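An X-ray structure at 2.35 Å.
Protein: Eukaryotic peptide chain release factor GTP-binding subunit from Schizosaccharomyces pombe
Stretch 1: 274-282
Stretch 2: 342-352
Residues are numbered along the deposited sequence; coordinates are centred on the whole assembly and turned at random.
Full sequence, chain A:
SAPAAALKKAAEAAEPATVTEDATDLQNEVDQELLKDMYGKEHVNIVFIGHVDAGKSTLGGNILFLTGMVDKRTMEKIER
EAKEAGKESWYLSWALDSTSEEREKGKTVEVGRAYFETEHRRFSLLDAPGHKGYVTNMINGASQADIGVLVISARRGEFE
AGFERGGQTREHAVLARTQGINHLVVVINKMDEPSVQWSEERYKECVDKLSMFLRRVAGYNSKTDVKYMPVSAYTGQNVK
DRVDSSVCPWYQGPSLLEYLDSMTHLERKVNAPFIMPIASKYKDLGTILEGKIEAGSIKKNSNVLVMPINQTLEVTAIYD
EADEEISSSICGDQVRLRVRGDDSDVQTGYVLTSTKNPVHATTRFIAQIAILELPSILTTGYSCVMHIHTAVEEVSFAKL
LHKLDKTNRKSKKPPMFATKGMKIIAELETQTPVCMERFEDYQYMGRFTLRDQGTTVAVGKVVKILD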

# COMPACT_ATOMS: atom_id res chain seq x y z
N PHE A 274 6.33 3.13 12.75
CA PHE A 274 5.50 4.29 12.40
C PHE A 274 6.32 5.30 11.60
O PHE A 274 7.47 5.61 11.95
CB PHE A 274 4.97 4.92 13.70
CG PHE A 274 4.11 6.16 13.51
CD1 PHE A 274 2.88 6.09 12.88
CD2 PHE A 274 4.52 7.39 14.01
CE1 PHE A 274 2.08 7.24 12.72
CE2 PHE A 274 3.72 8.54 13.87
CZ PHE A 274 2.51 8.46 13.22
N ILE A 275 5.73 5.80 10.52
CA ILE A 275 6.28 6.87 9.71
C ILE A 275 5.15 7.78 9.24
O ILE A 275 4.21 7.30 8.63
CB ILE A 275 7.00 6.31 8.48
CG1 ILE A 275 8.13 5.35 8.91
CG2 ILE A 275 7.53 7.47 7.62
CD1 ILE A 275 8.80 4.61 7.77
N MET A 276 5.23 9.08 9.52
CA MET A 276 4.24 10.06 9.07
C MET A 276 4.94 11.39 8.81
O MET A 276 5.24 12.11 9.75
CB MET A 276 3.13 10.29 10.11
CG MET A 276 2.06 11.29 9.63
SD MET A 276 0.99 12.02 10.86
CE MET A 276 1.87 13.30 11.32
N PRO A 277 5.18 11.71 7.54
CA PRO A 277 5.64 13.05 7.17
C PRO A 277 4.64 14.11 7.60
O PRO A 277 3.44 13.90 7.48
CB PRO A 277 5.74 12.99 5.65
CG PRO A 277 5.83 11.52 5.32
CD PRO A 277 5.06 10.82 6.37
N ILE A 278 5.13 15.24 8.11
CA ILE A 278 4.28 16.31 8.62
C ILE A 278 3.89 17.22 7.48
O ILE A 278 4.74 17.87 6.91
CB ILE A 278 5.02 17.10 9.71
CG1 ILE A 278 5.35 16.18 10.90
CG2 ILE A 278 4.19 18.30 10.14
CD1 ILE A 278 6.25 16.80 11.95
N ALA A 279 2.61 17.24 7.12
CA ALA A 279 2.11 18.14 6.08
C ALA A 279 1.75 19.51 6.63
O ALA A 279 1.90 20.50 5.93
CB ALA A 279 0.92 17.52 5.38
N SER A 280 1.26 19.59 7.86
CA SER A 280 0.91 20.88 8.45
C SER A 280 1.26 21.00 9.90
O SER A 280 1.52 20.01 10.58
CB SER A 280 -0.58 21.15 8.29
OG SER A 280 -0.94 21.05 6.93
N LYS A 281 1.27 22.25 10.38
CA LYS A 281 1.49 22.55 11.78
C LYS A 281 0.66 23.77 12.14
O LYS A 281 0.90 24.85 11.62
CB LYS A 281 2.98 22.83 12.04
CG LYS A 281 3.31 23.13 13.50
CD LYS A 281 4.80 23.37 13.73
CE LYS A 281 5.12 23.60 15.21
NZ LYS A 281 6.33 24.44 15.41
N TYR A 282 -0.33 23.59 13.00
CA TYR A 282 -1.10 24.71 13.52
C TYR A 282 -1.35 24.55 15.02
O TYR A 282 -0.75 23.68 15.66
CB TYR A 282 -2.41 24.91 12.72
CG TYR A 282 -3.27 23.67 12.50
CD1 TYR A 282 -4.41 23.44 13.27
CD2 TYR A 282 -2.97 22.75 11.49
CE1 TYR A 282 -5.22 22.30 13.05
CE2 TYR A 282 -3.77 21.62 11.26
CZ TYR A 282 -4.89 21.41 12.05
OH TYR A 282 -5.67 20.30 11.83
N ASP A 342 8.46 19.64 23.83
CA ASP A 342 9.25 20.67 23.13
C ASP A 342 9.19 20.56 21.60
O ASP A 342 10.01 19.87 20.98
CB ASP A 342 10.70 20.60 23.59
CG ASP A 342 11.45 21.88 23.34
OD1 ASP A 342 12.44 22.12 24.05
OD2 ASP A 342 11.11 22.71 22.46
N ASP A 343 8.25 21.28 20.99
CA ASP A 343 8.04 21.20 19.54
C ASP A 343 8.46 22.46 18.79
O ASP A 343 8.03 22.70 17.66
CB ASP A 343 6.58 20.84 19.23
CG ASP A 343 5.58 21.82 19.81
OD1 ASP A 343 5.78 23.04 19.68
OD2 ASP A 343 4.56 21.43 20.42
N SER A 344 9.33 23.26 19.40
CA SER A 344 9.70 24.56 18.85
C SER A 344 10.53 24.47 17.56
O SER A 344 10.57 25.43 16.80
CB SER A 344 10.41 25.42 19.90
OG SER A 344 11.61 24.81 20.34
N ASP A 345 11.17 23.33 17.32
CA ASP A 345 11.96 23.12 16.08
C ASP A 345 11.25 22.28 15.03
O ASP A 345 11.74 22.14 13.91
CB ASP A 345 13.31 22.48 16.40
CG ASP A 345 14.25 23.41 17.12
OD1 ASP A 345 14.26 24.62 16.81
OD2 ASP A 345 15.02 23.00 18.01
N VAL A 346 10.10 21.71 15.39
CA VAL A 346 9.32 20.89 14.47
C VAL A 346 8.79 21.72 13.31
O VAL A 346 8.10 22.71 13.53
CB VAL A 346 8.11 20.26 15.18
CG1 VAL A 346 7.29 19.41 14.20
CG2 VAL A 346 8.57 19.41 16.36
N GLN A 347 9.13 21.33 12.09
CA GLN A 347 8.59 22.00 10.91
C GLN A 347 8.04 20.98 9.94
O GLN A 347 8.16 19.78 10.18
CB GLN A 347 9.64 22.89 10.25
CG GLN A 347 10.88 22.16 9.72
CD GLN A 347 12.03 23.11 9.34
OE1 GLN A 347 12.72 22.88 8.35
NE2 GLN A 347 12.22 24.16 10.13
N THR A 348 7.41 21.44 8.86
CA THR A 348 6.86 20.52 7.87
C THR A 348 8.02 19.91 7.08
O THR A 348 9.02 20.57 6.83
CB THR A 348 5.86 21.21 6.92
OG1 THR A 348 6.53 22.16 6.09
CG2 THR A 348 4.84 22.05 7.71
N GLY A 349 7.88 18.65 6.71
CA GLY A 349 8.93 17.95 6.00
C GLY A 349 9.66 17.02 6.93
O GLY A 349 10.26 16.04 6.50
N TYR A 350 9.63 17.36 8.22
CA TYR A 350 10.12 16.48 9.27
C TYR A 350 9.12 15.36 9.43
O TYR A 350 7.99 15.46 8.96
CB TYR A 350 10.29 17.24 10.58
CG TYR A 350 11.47 18.21 10.62
CD1 TYR A 350 11.78 18.89 11.79
CD2 TYR A 350 12.28 18.44 9.50
CE1 TYR A 350 12.85 19.77 11.86
CE2 TYR A 350 13.37 19.32 9.56
CZ TYR A 350 13.64 19.99 10.75
OH TYR A 350 14.70 20.87 10.85
N VAL A 351 9.53 14.28 10.08
CA VAL A 351 8.73 13.07 10.03
C VAL A 351 8.55 12.50 11.42
O VAL A 351 9.53 12.30 12.14
CB VAL A 351 9.39 12.03 9.12
CG1 VAL A 351 8.61 10.72 9.14
CG2 VAL A 351 9.49 12.55 7.70
N LEU A 352 7.30 12.27 11.80
CA LEU A 352 7.01 11.57 13.04
C LEU A 352 7.32 10.12 12.80
O LEU A 352 7.02 9.59 11.74
CB LEU A 352 5.56 11.75 13.47
CG LEU A 352 5.10 13.20 13.60
CD1 LEU A 352 3.70 13.25 14.17
CD2 LEU A 352 6.06 14.03 14.45

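I278 and L352 form the apolar centre of the contact. The side chain of I278 points toward the second stretch, and its CD1 lies 3.6 Å from V346 CG1 and 3.7 Å from L352 CD2, so one methyl group touches both the end of the type I turn, at V346, and the strand, at L352. L352 shares a sheet face with M276, whose CE packs 3.4 Å from L352 CD1; F274 adds its ring from one side, with CE2 3.7 Å from L352 CB. V351 and P277 occupy the other face, where V351 CG1 also meets I275 CG2 at 3.7 Å.

The backbones run antiparallel. M276 and L352 are a hydrogen-bonded pair, M276 N to L352 O and L352 N to M276 O both at 2.9 Å. P277 has no amide hydrogen to donate, and it falls at the non-hydrogen-bonded position opposite V351. Beyond P277, I278 N donates to Y350 O at 3.0 Å, and G349 N donates to I278 O at 3.2 Å. G349 lies in the type II turn Q347–Y350, with a positive phi that suits glycine.

At the polar edge, the extended, all-t side chain of K281 carries its ammonium to the type I turn D343–V346. NZ donates to V346 O at 3.1 Å and, weakly, to D343 O at 3.3 Å; D343 OD1, 4.5 Å from K281 NZ, is too distant for a salt bridge.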